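Local atomic coordinates of Tol-Pal system protein TolB (Acinetobacter baumannii, PDB entry 7MX5), a protein that probably works in the periplasm as part of the Tol-Pal system, which is thought to support outer membrane invagination during cell division and outer membrane integrity. Residues D260-Y265 against I273-R278; N235-I240 against T254-I259; G269-F274 against I284-F289. All coordinates share one frame; numbering follows the deposited sequence.

Contact 1. Residues D260-Y265 against I273-R278; sequences DTEARY and IFTSDR
Thr-261 meets the strand of Thr-275 with its hydroxyl. OG1 donates to the backbone O of Thr-275 at 2.6 Å. The hydroxyl lies in the carbonyl plane, on a lone pair. OG1 is anti to the backbone N (chi1 -175°), which turns it to this carbonyl. The same OG1 lies at the edge of the Phe-274 ring, near its plane, and 3.9 Å from Phe-274 CB.

Glu-262 and Thr-275 run side by side and point the same way. Their tips do not bond to each other: Glu-262 OE1 is 4.0 Å from Thr-275 OG1. Both turn instead to Arg-306, which lies outside the two segments. Arg-306 NE forms a salt bridge with Glu-262 OE2, and Arg-306 N is hydrogen-bonded to Thr-275 OG1.

The two segments belong to the hairpin of strands 263-265 and 271-276, the first two strands of a four-stranded antiparallel sheet. It is one blade of the TolB beta-propeller. Strand 263-265 is an outermost strand of this sheet.

Arg-264 and Ile-273 form an antiparallel hydrogen-bonded pair. Arg-264 N donates to Ile-273 O at 2.9 Å, and Ile-273 N returns a bond of the same length to Arg-264 O. Their side chains share a face of the sheet. Arg-264 CB lies 4.2 Å from Ile-273 CG1, and the rest of the arginine leads away to Thr-308 and Leu-309 of strand 304-309. Ala-263 and Phe-274 point to the other face. There Ala-263 CB touches Leu-229 of strand 227-232.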
ATOM      1  N   ASP A 260      19.138   2.905  14.477  1.00 84.12           N
ATOM      2  CA  ASP A 260      18.122   3.788  13.926  1.00 85.62           C
ATOM      3  C   ASP A 260      16.744   3.162  14.088  1.00 80.65           C
ATOM      4  O   ASP A 260      16.553   1.968  13.838  1.00 77.64           O
ATOM      5  CB  ASP A 260      18.401   4.080  12.452  1.00 89.33           C
ATOM      6  CG  ASP A 260      18.242   5.550  12.112  1.00 98.09           C
ATOM      7  OD1 ASP A 260      17.135   6.092  12.315  1.00 89.19           O
ATOM      8  OD2 ASP A 260      19.225   6.164  11.646  1.00104.16           O
ATOM      9  N   THR A 261      15.780   3.976  14.511  1.00 65.49           N
ATOM     10  CA  THR A 261      14.448   3.500  14.839  1.00 61.64           C
ATOM     11  C   THR A 261      13.396   4.332  14.117  1.00 64.26           C
ATOM     12  O   THR A 261      13.668   5.429  13.623  1.00 63.16           O
ATOM     13  CB  THR A 261      14.194   3.544  16.352  1.00 61.19           C
ATOM     14  OG1 THR A 261      12.920   2.954  16.644  1.00 60.52           O
ATOM     15  CG2 THR A 261      14.216   4.979  16.853  1.00 62.83           C
ATOM     16  N   GLU A 262      12.185   3.780  14.056  1.00 68.88           N
ATOM     17  CA  GLU A 262      11.034   4.441  13.457  1.00 62.90           C
ATOM     18  C   GLU A 262       9.798   4.112  14.281  1.00 59.54           C
ATOM     19  O   GLU A 262       9.604   2.962  14.684  1.00 58.82           O
ATOM     20  CB  GLU A 262      10.816   4.008  11.997  1.00 60.51           C
ATOM     21  CG  GLU A 262      12.072   3.997  11.136  1.00 61.57           C
ATOM     22  CD  GLU A 262      12.796   2.665  11.179  1.00 65.86           C
ATOM     23  OE1 GLU A 262      12.294   1.735  11.846  1.00 58.26           O
ATOM     24  OE2 GLU A 262      13.870   2.552  10.552  1.00 64.63           O
ATOM     25  N   ALA A 263       8.966   5.121  14.526  1.00 42.46           N
ATOM     26  CA  ALA A 263       7.756   4.969  15.320  1.00 34.49           C
ATOM     27  C   ALA A 263       6.529   5.021  14.421  1.00 36.94           C
ATOM     28  O   ALA A 263       6.450   5.851  13.511  1.00 41.50           O
ATOM     29  CB  ALA A 263       7.665   6.056  16.394  1.00 40.03           C
ATOM     30  N   ARG A 264       5.573   4.129  14.680  1.00 30.82           N
ATOM     31  CA  ARG A 264       4.347   4.033  13.894  1.00 39.93           C
ATOM     32  C   ARG A 264       3.162   3.913  14.840  1.00 38.77           C
ATOM     33  O   ARG A 264       3.127   3.009  15.681  1.00 35.40           O
ATOM     34  CB  ARG A 264       4.392   2.836  12.940  1.00 42.57           C
ATOM     35  CG  ARG A 264       5.590   2.828  12.003  1.00 42.02           C
ATOM     36  CD  ARG A 264       5.195   3.273  10.606  1.00 42.55           C
ATOM     37  NE  ARG A 264       6.355   3.456   9.742  1.00 51.62           N
ATOM     38  CZ  ARG A 264       6.397   3.114   8.461  1.00 57.34           C
ATOM     39  NH1 ARG A 264       5.358   2.557   7.861  1.00 46.39           N
ATOM     40  NH2 ARG A 264       7.508   3.338   7.766  1.00 54.32           N
ATOM     41  N   TYR A 265       2.193   4.815  14.694  1.00 37.33           N
ATOM     42  CA  TYR A 265       1.022   4.815  15.561  1.00 35.58           C
ATOM     43  C   TYR A 265       0.190   3.554  15.366  1.00 36.38           C
ATOM     44  O   TYR A 265       0.073   3.031  14.254  1.00 34.86           O
ATOM     45  CB  TYR A 265       0.145   6.034  15.278  1.00 35.61           C
ATOM     46  CG  TYR A 265       0.661   7.345  15.819  1.00 48.45           C
ATOM     47  CD1 TYR A 265       0.475   7.693  17.150  1.00 49.72           C
ATOM     48  CD2 TYR A 265       1.305   8.252  14.990  1.00 38.24           C
ATOM     49  CE1 TYR A 265       0.937   8.898  17.645  1.00 53.57           C
ATOM     50  CE2 TYR A 265       1.764   9.461  15.471  1.00 39.83           C
ATOM     51  CZ  TYR A 265       1.576   9.780  16.798  1.00 50.18           C
ATOM     52  OH  TYR A 265       2.038  10.984  17.280  1.00 56.00           O
ATOM     53  N   ILE A 273       4.271   1.633  17.907  1.00 28.44           N
ATOM     54  CA  ILE A 273       5.309   0.614  17.907  1.00 28.71           C
ATOM     55  C   ILE A 273       6.593   1.221  17.358  1.00 44.32           C
ATOM     56  O   ILE A 273       6.585   2.235  16.654  1.00 35.03           O
ATOM     57  CB  ILE A 273       4.899  -0.637  17.101  1.00 33.22           C
ATOM     58  CG1 ILE A 273       4.849  -0.320  15.607  1.00 33.44           C
ATOM     59  CG2 ILE A 273       3.557  -1.166  17.585  1.00 21.99           C
ATOM     60  CD1 ILE A 273       4.771  -1.549  14.730  1.00 33.25           C
ATOM     61  N   PHE A 274       7.713   0.582  17.691  1.00 34.56           N
ATOM     62  CA  PHE A 274       9.018   1.099  17.305  1.00 34.18           C
ATOM     63  C   PHE A 274      10.056  -0.004  17.442  1.00 38.54           C
ATOM     64  O   PHE A 274       9.849  -0.997  18.145  1.00 29.48           O
ATOM     65  CB  PHE A 274       9.414   2.318  18.151  1.00 36.26           C
ATOM     66  CG  PHE A 274       9.580   2.014  19.613  1.00 41.25           C
ATOM     67  CD1 PHE A 274       8.475   1.806  20.426  1.00 37.90           C
ATOM     68  CD2 PHE A 274      10.843   1.931  20.174  1.00 42.16           C
ATOM     69  CE1 PHE A 274       8.628   1.525  21.768  1.00 40.07           C
ATOM     70  CE2 PHE A 274      11.001   1.647  21.515  1.00 37.62           C
ATOM     71  CZ  PHE A 274       9.891   1.444  22.314  1.00 35.67           C
ATOM     72  N   THR A 275      11.180   0.190  16.756  1.00 34.16           N
ATOM     73  CA  THR A 275      12.305  -0.732  16.815  1.00 36.32           C
ATOM     74  C   THR A 275      13.272  -0.294  17.907  1.00 37.05           C
ATOM     75  O   THR A 275      13.471   0.904  18.132  1.00 31.70           O
ATOM     76  CB  THR A 275      13.022  -0.790  15.464  1.00 44.66           C
ATOM     77  OG1 THR A 275      12.107  -1.239  14.457  1.00 35.18           O
ATOM     78  CG2 THR A 275      14.216  -1.732  15.519  1.00 37.94           C
ATOM     79  N   SER A 276      13.870  -1.270  18.588  1.00 38.83           N
ATOM     80  CA  SER A 276      14.704  -0.971  19.739  1.00 40.74           C
ATOM     81  C   SER A 276      15.813  -2.004  19.869  1.00 42.88           C
ATOM     82  O   SER A 276      15.591  -3.195  19.635  1.00 37.16           O
ATOM     83  CB  SER A 276      13.865  -0.946  21.017  1.00 46.29           C
ATOM     84  OG  SER A 276      14.694  -0.721  22.141  1.00 49.58           O
ATOM     85  N   ASP A 277      17.004  -1.539  20.253  1.00 41.51           N
ATOM     86  CA  ASP A 277      18.139  -2.405  20.543  1.00 42.82           C
ATOM     87  C   ASP A 277      18.449  -2.462  22.035  1.00 45.87           C
ATOM     88  O   ASP A 277      19.542  -2.888  22.425  1.00 40.77           O
ATOM     89  CB  ASP A 277      19.374  -1.946  19.765  1.00 46.66           C
ATOM     90  CG  ASP A 277      20.366  -3.070  19.521  1.00 61.40           C
ATOM     91  OD1 ASP A 277      20.027  -4.011  18.772  1.00 55.04           O
ATOM     92  OD2 ASP A 277      21.484  -3.015  20.076  1.00 60.64           O
ATOM     93  N   ARG A 278      17.503  -2.045  22.882  1.00 42.74           N
ATOM     94  CA  ARG A 278      17.751  -1.987  24.319  1.00 47.35           C
ATOM     95  C   ARG A 278      17.953  -3.365  24.936  1.00 42.54           C
ATOM     96  O   ARG A 278      18.491  -3.459  26.045  1.00 40.84           O
ATOM     97  CB  ARG A 278      16.600  -1.267  25.023  1.00 34.07           C
ATOM     98  CG  ARG A 278      15.253  -1.954  24.880  1.00 38.29           C
ATOM     99  CD  ARG A 278      14.308  -1.541  25.992  1.00 43.67           C
ATOM    100  NE  ARG A 278      13.532  -0.359  25.637  1.00 47.17           N
ATOM    101  CZ  ARG A 278      12.631   0.209  26.427  1.00 48.76           C
ATOM    102  NH1 ARG A 278      12.350  -0.285  27.622  1.00 45.47           N
ATOM    103  NH2 ARG A 278      11.998   1.301  26.008  1.00 46.50           N
TER

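Contact 2. Residues N235-I240 against T254-I259; sequences NGNPEI and TNDSGI
Glu-239 reaches across to Asn-255 and Asp-256. From CB the chain passes the backbone O of Asn-255, with CG 3.3 Å from it. This oxygen is less surely placed, as it lies too close to Pro-238 O. CD then passes on to Asp-256, 4.1 Å from its CB. At the tip, OE2 sits 3.0 Å from Asp-256 OD2. The two carboxylate planes are turned 80° apart. As two charged carboxylates they would be expected to repel; a proton held between them might relieve this, but the model does not settle it.

Strand 239-244 is the third strand of one propeller blade. Segment 254-259 belongs to the loop that leaves the last strand of that blade, 249-252, and leads to the first strand of the next, 263-265. The contact lies where blade passes to blade.

Asp-256 OD1 lies 2.9 Å from Asn-237 OD1, two acceptors that do not bond as modelled, with the amide and carboxylate planes 48° apart. Asn-237 ND2 packs 3.7 Å from Gly-258 CA. Pro-238 brings CG and CD to the backbone O of Ile-259, CG at 3.6 Å. Ile-240 points CD1 at Asn-255, 4.3 Å from its CB, and also touches Phe-272 and Phe-274.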
ATOM      1  N   ASN A 235      21.872  14.569  19.952  1.00150.83           N
ATOM      2  CA  ASN A 235      23.260  14.177  20.141  1.00140.77           C
ATOM      3  C   ASN A 235      23.337  12.660  20.177  1.00136.77           C
ATOM      4  O   ASN A 235      22.591  12.014  20.919  1.00132.72           O
ATOM      5  CB  ASN A 235      23.841  14.781  21.428  1.00145.01           C
ATOM      6  CG  ASN A 235      24.672  13.787  22.221  1.00150.28           C
ATOM      7  OD1 ASN A 235      25.888  13.701  22.048  1.00155.43           O
ATOM      8  ND2 ASN A 235      24.021  13.046  23.111  1.00154.38           N
ATOM      9  N   GLY A 236      24.222  12.098  19.361  1.00116.58           N
ATOM     10  CA  GLY A 236      24.508  10.678  19.414  1.00105.89           C
ATOM     11  C   GLY A 236      23.509   9.765  18.732  1.00 99.85           C
ATOM     12  O   GLY A 236      23.591   9.537  17.522  1.00 99.20           O
ATOM     13  N   ASN A 237      22.557   9.233  19.502  1.00 90.96           N
ATOM     14  CA  ASN A 237      21.752   8.109  19.052  1.00 83.17           C
ATOM     15  C   ASN A 237      20.312   8.525  18.764  1.00 76.51           C
ATOM     16  O   ASN A 237      19.756   9.388  19.452  1.00 70.67           O
ATOM     17  CB  ASN A 237      21.760   6.998  20.107  1.00 84.59           C
ATOM     18  CG  ASN A 237      23.100   6.874  20.807  1.00 90.57           C
ATOM     19  OD1 ASN A 237      23.427   7.667  21.689  1.00 95.43           O
ATOM     20  ND2 ASN A 237      23.886   5.882  20.408  1.00 91.45           N
ATOM     21  N   PRO A 238      19.683   7.919  17.755  1.00 74.50           N
ATOM     22  CA  PRO A 238      18.319   8.315  17.382  1.00 75.39           C
ATOM     23  C   PRO A 238      17.340   8.093  18.523  1.00 66.86           C
ATOM     24  O   PRO A 238      17.501   7.184  19.337  1.00 74.34           O
ATOM     25  CB  PRO A 238      18.000   7.406  16.189  1.00 75.02           C
ATOM     26  CG  PRO A 238      19.341   6.968  15.674  1.00 71.39           C
ATOM     27  CD  PRO A 238      20.189   6.835  16.898  1.00 68.87           C
ATOM     28  N   GLU A 239      16.318   8.948  18.576  1.00 56.09           N
ATOM     29  CA  GLU A 239      15.283   8.886  19.597  1.00 57.86           C
ATOM     30  C   GLU A 239      13.938   9.221  18.966  1.00 56.98           C
ATOM     31  O   GLU A 239      13.865   9.913  17.948  1.00 50.27           O
ATOM     32  CB  GLU A 239      15.568   9.848  20.760  1.00 55.22           C
ATOM     33  CG  GLU A 239      16.138   9.191  22.006  1.00 69.98           C
ATOM     34  CD  GLU A 239      17.115  10.083  22.743  1.00 80.74           C
ATOM     35  OE1 GLU A 239      17.201  11.279  22.401  1.00 89.28           O
ATOM     36  OE2 GLU A 239      17.795   9.590  23.665  1.00 82.87           O
ATOM     37  N   ILE A 240      12.869   8.729  19.588  1.00 54.95           N
ATOM     38  CA  ILE A 240      11.512   8.961  19.103  1.00 50.73           C
ATOM     39  C   ILE A 240      10.944  10.200  19.780  1.00 51.20           C
ATOM     40  O   ILE A 240      11.026  10.345  21.005  1.00 53.80           O
ATOM     41  CB  ILE A 240      10.615   7.736  19.354  1.00 49.96           C
ATOM     42  CG1 ILE A 240      11.012   6.581  18.434  1.00 44.70           C
ATOM     43  CG2 ILE A 240       9.149   8.093  19.153  1.00 40.18           C
ATOM     44  CD1 ILE A 240      11.446   5.341  19.175  1.00 59.20           C
ATOM     45  N   THR A 254      11.118   7.746  23.818  1.00 73.17           N
ATOM     46  CA  THR A 254      11.833   6.523  24.171  1.00 79.41           C
ATOM     47  C   THR A 254      13.297   6.211  23.877  1.00 88.82           C
ATOM     48  O   THR A 254      14.197   6.581  24.632  1.00 97.16           O
ATOM     49  CB  THR A 254      11.056   5.258  23.695  1.00 67.36           C
ATOM     50  OG1 THR A 254       9.691   5.574  23.384  1.00 70.35           O
ATOM     51  CG2 THR A 254      11.089   4.177  24.765  1.00 64.87           C
ATOM     52  N   ASN A 255      13.512   5.520  22.764  1.00 76.68           N
ATOM     53  CA  ASN A 255      14.814   4.934  22.474  1.00 85.48           C
ATOM     54  C   ASN A 255      16.191   5.523  22.220  1.00 87.12           C
ATOM     55  O   ASN A 255      16.485   6.029  21.155  1.00 85.41           O
ATOM     56  CB  ASN A 255      14.640   3.750  21.567  1.00 77.21           C
ATOM     57  CG  ASN A 255      14.820   2.483  22.306  1.00 73.39           C
ATOM     58  OD1 ASN A 255      15.578   1.626  21.908  1.00 71.18           O
ATOM     59  ND2 ASN A 255      14.175   2.389  23.433  1.00 70.65           N
ATOM     60  N   ASP A 256      17.051   5.399  23.225  1.00 85.32           N
ATOM     61  CA  ASP A 256      18.442   5.765  23.014  1.00 89.00           C
ATOM     62  C   ASP A 256      19.263   4.477  22.986  1.00 95.06           C
ATOM     63  O   ASP A 256      20.073   4.209  23.875  1.00 90.55           O
ATOM     64  CB  ASP A 256      18.893   6.711  24.144  1.00 89.55           C
ATOM     65  CG  ASP A 256      20.236   7.364  23.880  1.00 96.10           C
ATOM     66  OD1 ASP A 256      21.085   6.759  23.195  1.00 96.68           O
ATOM     67  OD2 ASP A 256      20.448   8.489  24.380  1.00 98.79           O
ATOM     68  N   SER A 257      19.036   3.659  21.954  1.00 81.91           N
ATOM     69  CA  SER A 257      19.483   2.270  21.963  1.00 85.53           C
ATOM     70  C   SER A 257      20.627   1.964  21.004  1.00 92.95           C
ATOM     71  O   SER A 257      21.059   0.807  20.939  1.00 85.86           O
ATOM     72  CB  SER A 257      18.308   1.336  21.653  1.00 76.97           C
ATOM     73  OG  SER A 257      17.772   1.593  20.367  1.00 80.70           O
ATOM     74  N   GLY A 258      21.124   2.944  20.257  1.00102.88           N
ATOM     75  CA  GLY A 258      22.289   2.731  19.423  1.00101.81           C
ATOM     76  C   GLY A 258      22.019   2.263  18.009  1.00104.15           C
ATOM     77  O   GLY A 258      22.978   2.016  17.265  1.00107.27           O
ATOM     78  N   ILE A 259      20.755   2.117  17.612  1.00 80.59           N
ATOM     79  CA  ILE A 259      20.392   1.821  16.234  1.00 78.63           C
ATOM     80  C   ILE A 259      19.348   2.837  15.789  1.00 78.65           C
ATOM     81  O   ILE A 259      18.750   3.545  16.599  1.00 74.00           O
ATOM     82  CB  ILE A 259      19.858   0.383  16.051  1.00 81.78           C
ATOM     83  CG1 ILE A 259      18.638   0.146  16.943  1.00 71.99           C
ATOM     84  CG2 ILE A 259      20.952  -0.638  16.334  1.00 77.57           C
ATOM     85  CD1 ILE A 259      17.767  -1.007  16.489  1.00 67.01           C
TER

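Contact 3. Residues G269-F274 against I284-F289; sequences GKAFIF and IYRYDF
The Phe-272 ring has Tyr-287 CB over one face, 3.9 Å from the ring centroid, in a CH-pi contact. At its edge, in plane, lies Phe-289 CE1. The Tyr-287 ring is slid aside, its plane 30° from that of Phe-272, and the rings barely overlap. The closest ring atoms, Phe-272 CE2 and Tyr-287 CD2, are 3.3 Å apart. Phe-289 makes up the rest of this aromatic cluster.

The Phe-274 ring carries Tyr-285 CB over one face, and Tyr-287 N lies at its edge. On the other side of the sheet, Ala-271 CB rests over one face of the Arg-286 guanidinium, 3.4 Å from NH2.

The hairpin of strands 271-276 and 283-288 forms the middle of the blade. Phe-272 with Tyr-287, and Phe-274 with Tyr-285, are antiparallel hydrogen-bonded pairs. Phe-289 N extends the bonding to Lys-270 O at 3.1 Å.

Arg-286 NH2 forms a salt bridge to Asp-288 OD1 at 3.2 Å. Aromatic rings thus pack on the face of Phe-272 and Tyr-287. The other face mixes the apolar Ala-271 and Ile-273 with the Arg-286/Asp-288 pair, and a water joins Asp-288 OD1 to Lys-270 O where the strands end.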
ATOM      1  N   GLY A 269      -5.014   4.779  18.206  1.00 32.73           N
ATOM      2  CA  GLY A 269      -4.512   5.940  18.908  1.00 40.36           C
ATOM      3  C   GLY A 269      -4.044   5.690  20.323  1.00 42.65           C
ATOM      4  O   GLY A 269      -3.642   6.644  21.000  1.00 47.31           O
ATOM      5  N   LYS A 270      -4.076   4.442  20.795  1.00 40.40           N
ATOM      6  CA  LYS A 270      -3.686   4.142  22.165  1.00 38.32           C
ATOM      7  C   LYS A 270      -2.179   4.037  22.347  1.00 40.66           C
ATOM      8  O   LYS A 270      -1.691   4.220  23.467  1.00 35.88           O
ATOM      9  CB  LYS A 270      -4.336   2.834  22.626  1.00 39.48           C
ATOM     10  CG  LYS A 270      -5.852   2.814  22.544  1.00 47.63           C
ATOM     11  CD  LYS A 270      -6.451   2.134  23.764  1.00 49.91           C
ATOM     12  CE  LYS A 270      -7.483   1.092  23.369  1.00 54.98           C
ATOM     13  NZ  LYS A 270      -7.263  -0.199  24.080  1.00 57.67           N
ATOM     14  N   ALA A 271      -1.433   3.749  21.285  1.00 38.42           N
ATOM     15  CA  ALA A 271      -0.020   3.425  21.426  1.00 39.21           C
ATOM     16  C   ALA A 271       0.674   3.618  20.086  1.00 40.97           C
ATOM     17  O   ALA A 271       0.058   4.002  19.089  1.00 35.13           O
ATOM     18  CB  ALA A 271       0.155   1.993  21.940  1.00 37.21           C
ATOM     19  N   PHE A 272       1.979   3.353  20.078  1.00 38.35           N
ATOM     20  CA  PHE A 272       2.752   3.255  18.850  1.00 41.56           C
ATOM     21  C   PHE A 272       3.816   2.181  19.029  1.00 36.77           C
ATOM     22  O   PHE A 272       4.214   1.851  20.149  1.00 31.33           O
ATOM     23  CB  PHE A 272       3.390   4.600  18.453  1.00 46.53           C
ATOM     24  CG  PHE A 272       4.502   5.057  19.364  1.00 39.77           C
ATOM     25  CD1 PHE A 272       5.811   4.646  19.152  1.00 40.25           C
ATOM     26  CD2 PHE A 272       4.244   5.929  20.407  1.00 42.74           C
ATOM     27  CE1 PHE A 272       6.831   5.074  19.981  1.00 34.23           C
ATOM     28  CE2 PHE A 272       5.262   6.364  21.234  1.00 39.94           C
ATOM     29  CZ  PHE A 272       6.556   5.935  21.022  1.00 29.08           C
ATOM     30  N   ILE A 273       4.271   1.633  17.907  1.00 28.44           N
ATOM     31  CA  ILE A 273       5.309   0.614  17.907  1.00 28.71           C
ATOM     32  C   ILE A 273       6.593   1.221  17.358  1.00 44.32           C
ATOM     33  O   ILE A 273       6.585   2.235  16.654  1.00 35.03           O
ATOM     34  CB  ILE A 273       4.899  -0.637  17.101  1.00 33.22           C
ATOM     35  CG1 ILE A 273       4.849  -0.320  15.607  1.00 33.44           C
ATOM     36  CG2 ILE A 273       3.557  -1.166  17.585  1.00 21.99           C
ATOM     37  CD1 ILE A 273       4.771  -1.549  14.730  1.00 33.25           C
ATOM     38  N   PHE A 274       7.713   0.582  17.691  1.00 34.56           N
ATOM     39  CA  PHE A 274       9.018   1.099  17.305  1.00 34.18           C
ATOM     40  C   PHE A 274      10.056  -0.004  17.442  1.00 38.54           C
ATOM     41  O   PHE A 274       9.849  -0.997  18.145  1.00 29.48           O
ATOM     42  CB  PHE A 274       9.414   2.318  18.151  1.00 36.26           C
ATOM     43  CG  PHE A 274       9.580   2.014  19.613  1.00 41.25           C
ATOM     44  CD1 PHE A 274       8.475   1.806  20.426  1.00 37.90           C
ATOM     45  CD2 PHE A 274      10.843   1.931  20.174  1.00 42.16           C
ATOM     46  CE1 PHE A 274       8.628   1.525  21.768  1.00 40.07           C
ATOM     47  CE2 PHE A 274      11.001   1.647  21.515  1.00 37.62           C
ATOM     48  CZ  PHE A 274       9.891   1.444  22.314  1.00 35.67           C
ATOM     49  N   ILE A 284      10.836  -5.246  18.115  1.00 37.88           N
ATOM     50  CA  ILE A 284       9.719  -4.319  17.987  1.00 33.08           C
ATOM     51  C   ILE A 284       9.025  -4.220  19.338  1.00 31.55           C
ATOM     52  O   ILE A 284       8.568  -5.229  19.886  1.00 34.76           O
ATOM     53  CB  ILE A 284       8.737  -4.766  16.892  1.00 39.19           C
ATOM     54  CG1 ILE A 284       9.346  -4.537  15.509  1.00 36.24           C
ATOM     55  CG2 ILE A 284       7.418  -4.018  17.021  1.00 38.31           C
ATOM     56  CD1 ILE A 284       8.510  -5.092  14.386  1.00 33.95           C
ATOM     57  N   TYR A 285       8.949  -3.007  19.872  1.00 37.60           N
ATOM     58  CA  TYR A 285       8.321  -2.741  21.156  1.00 33.29           C
ATOM     59  C   TYR A 285       7.084  -1.874  20.961  1.00 32.77           C
ATOM     60  O   TYR A 285       6.876  -1.272  19.905  1.00 36.71           O
ATOM     61  CB  TYR A 285       9.308  -2.063  22.115  1.00 27.17           C
ATOM     62  CG  TYR A 285      10.439  -2.959  22.567  1.00 37.10           C
ATOM     63  CD1 TYR A 285      11.481  -3.280  21.708  1.00 34.37           C
ATOM     64  CD2 TYR A 285      10.468  -3.481  23.853  1.00 36.69           C
ATOM     65  CE1 TYR A 285      12.519  -4.095  22.116  1.00 45.86           C
ATOM     66  CE2 TYR A 285      11.502  -4.300  24.270  1.00 31.50           C
ATOM     67  CZ  TYR A 285      12.524  -4.603  23.397  1.00 42.71           C
ATOM     68  OH  TYR A 285      13.557  -5.416  23.805  1.00 50.45           O
ATOM     69  N   ARG A 286       6.258  -1.816  22.003  1.00 32.67           N
ATOM     70  CA  ARG A 286       5.020  -1.046  21.991  1.00 34.32           C
ATOM     71  C   ARG A 286       5.032  -0.075  23.163  1.00 39.25           C
ATOM     72  O   ARG A 286       5.097  -0.498  24.322  1.00 33.16           O
ATOM     73  CB  ARG A 286       3.799  -1.966  22.069  1.00 31.30           C
ATOM     74  CG  ARG A 286       2.464  -1.233  22.104  1.00 34.73           C
ATOM     75  CD  ARG A 286       1.341  -2.152  22.560  1.00 40.33           C
ATOM     76  NE  ARG A 286       0.056  -1.464  22.621  1.00 42.05           N
ATOM     77  CZ  ARG A 286      -0.445  -0.909  23.716  1.00 46.07           C
ATOM     78  NH1 ARG A 286       0.208  -0.934  24.866  1.00 44.72           N
ATOM     79  NH2 ARG A 286      -1.631  -0.309  23.654  1.00 48.29           N
ATOM     80  N   TYR A 287       4.967   1.220  22.861  1.00 36.49           N
ATOM     81  CA  TYR A 287       4.894   2.261  23.879  1.00 41.13           C
ATOM     82  C   TYR A 287       3.435   2.643  24.091  1.00 44.07           C
ATOM     83  O   TYR A 287       2.764   3.086  23.153  1.00 38.21           O
ATOM     84  CB  TYR A 287       5.708   3.491  23.476  1.00 35.37           C
ATOM     85  CG  TYR A 287       5.635   4.622  24.482  1.00 37.81           C
ATOM     86  CD1 TYR A 287       6.531   4.696  25.539  1.00 40.31           C
ATOM     87  CD2 TYR A 287       4.660   5.609  24.382  1.00 43.25           C
ATOM     88  CE1 TYR A 287       6.465   5.723  26.462  1.00 42.23           C
ATOM     89  CE2 TYR A 287       4.587   6.639  25.298  1.00 43.40           C
ATOM     90  CZ  TYR A 287       5.491   6.692  26.337  1.00 52.26           C
ATOM     91  OH  TYR A 287       5.419   7.717  27.252  1.00 42.44           O
ATOM     92  N   ASP A 288       2.956   2.492  25.322  1.00 35.21           N
ATOM     93  CA  ASP A 288       1.581   2.823  25.670  1.00 35.48           C
ATOM     94  C   ASP A 288       1.494   4.296  26.055  1.00 44.22           C
ATOM     95  O   ASP A 288       2.207   4.750  26.956  1.00 39.01           O
ATOM     96  CB  ASP A 288       1.093   1.937  26.815  1.00 37.39           C
ATOM     97  CG  ASP A 288      -0.404   2.023  27.023  1.00 38.01           C
ATOM     98  OD1 ASP A 288      -1.155   1.785  26.053  1.00 54.66           O
ATOM     99  OD2 ASP A 288      -0.831   2.332  28.155  1.00 37.94           O
ATOM    100  N   PHE A 289       0.619   5.040  25.372  1.00 35.91           N
ATOM    101  CA  PHE A 289       0.428   6.447  25.710  1.00 44.17           C
ATOM    102  C   PHE A 289      -0.181   6.618  27.095  1.00 34.50           C
ATOM    103  O   PHE A 289       0.123   7.596  27.788  1.00 42.69           O
ATOM    104  CB  PHE A 289      -0.459   7.130  24.669  1.00 49.25           C
ATOM    105  CG  PHE A 289       0.229   7.404  23.363  1.00 48.67           C
ATOM    106  CD1 PHE A 289       1.414   8.118  23.322  1.00 47.40           C
ATOM    107  CD2 PHE A 289      -0.319   6.958  22.172  1.00 45.61           C
ATOM    108  CE1 PHE A 289       2.043   8.375  22.118  1.00 51.71           C
ATOM    109  CE2 PHE A 289       0.305   7.211  20.965  1.00 50.32           C
ATOM    110  CZ  PHE A 289       1.488   7.922  20.939  1.00 48.93           C
TER
HETATM  111  O   HOH W   1      -2.813   4.042  25.900  1.00 39.54           O

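In the fold
Contacts 1 and 3 are consecutive hairpins of one propeller blade. They share Ile-273 and Phe-274, and strand 271-276 takes part in both; their centres are about 9 Å apart. Contact 2 comes earlier in the chain, on the preceding blade and the loop leaving it. Its centre is about 10 Å from that of contact 1 and about 16 Å from that of contact 3. Asp-277 N makes a weak hydrogen bond to Ser-257 OG, tying the end of contact 1 to that loop. Ile-240 CD1 packs 3.6 Å from Phe-274 CD2, joining contact 2 to the aromatic face of contact 3. Contacts 1 and 3 also touch where Tyr-265 CE1 meets Phe-289 CZ at 3.5 Å.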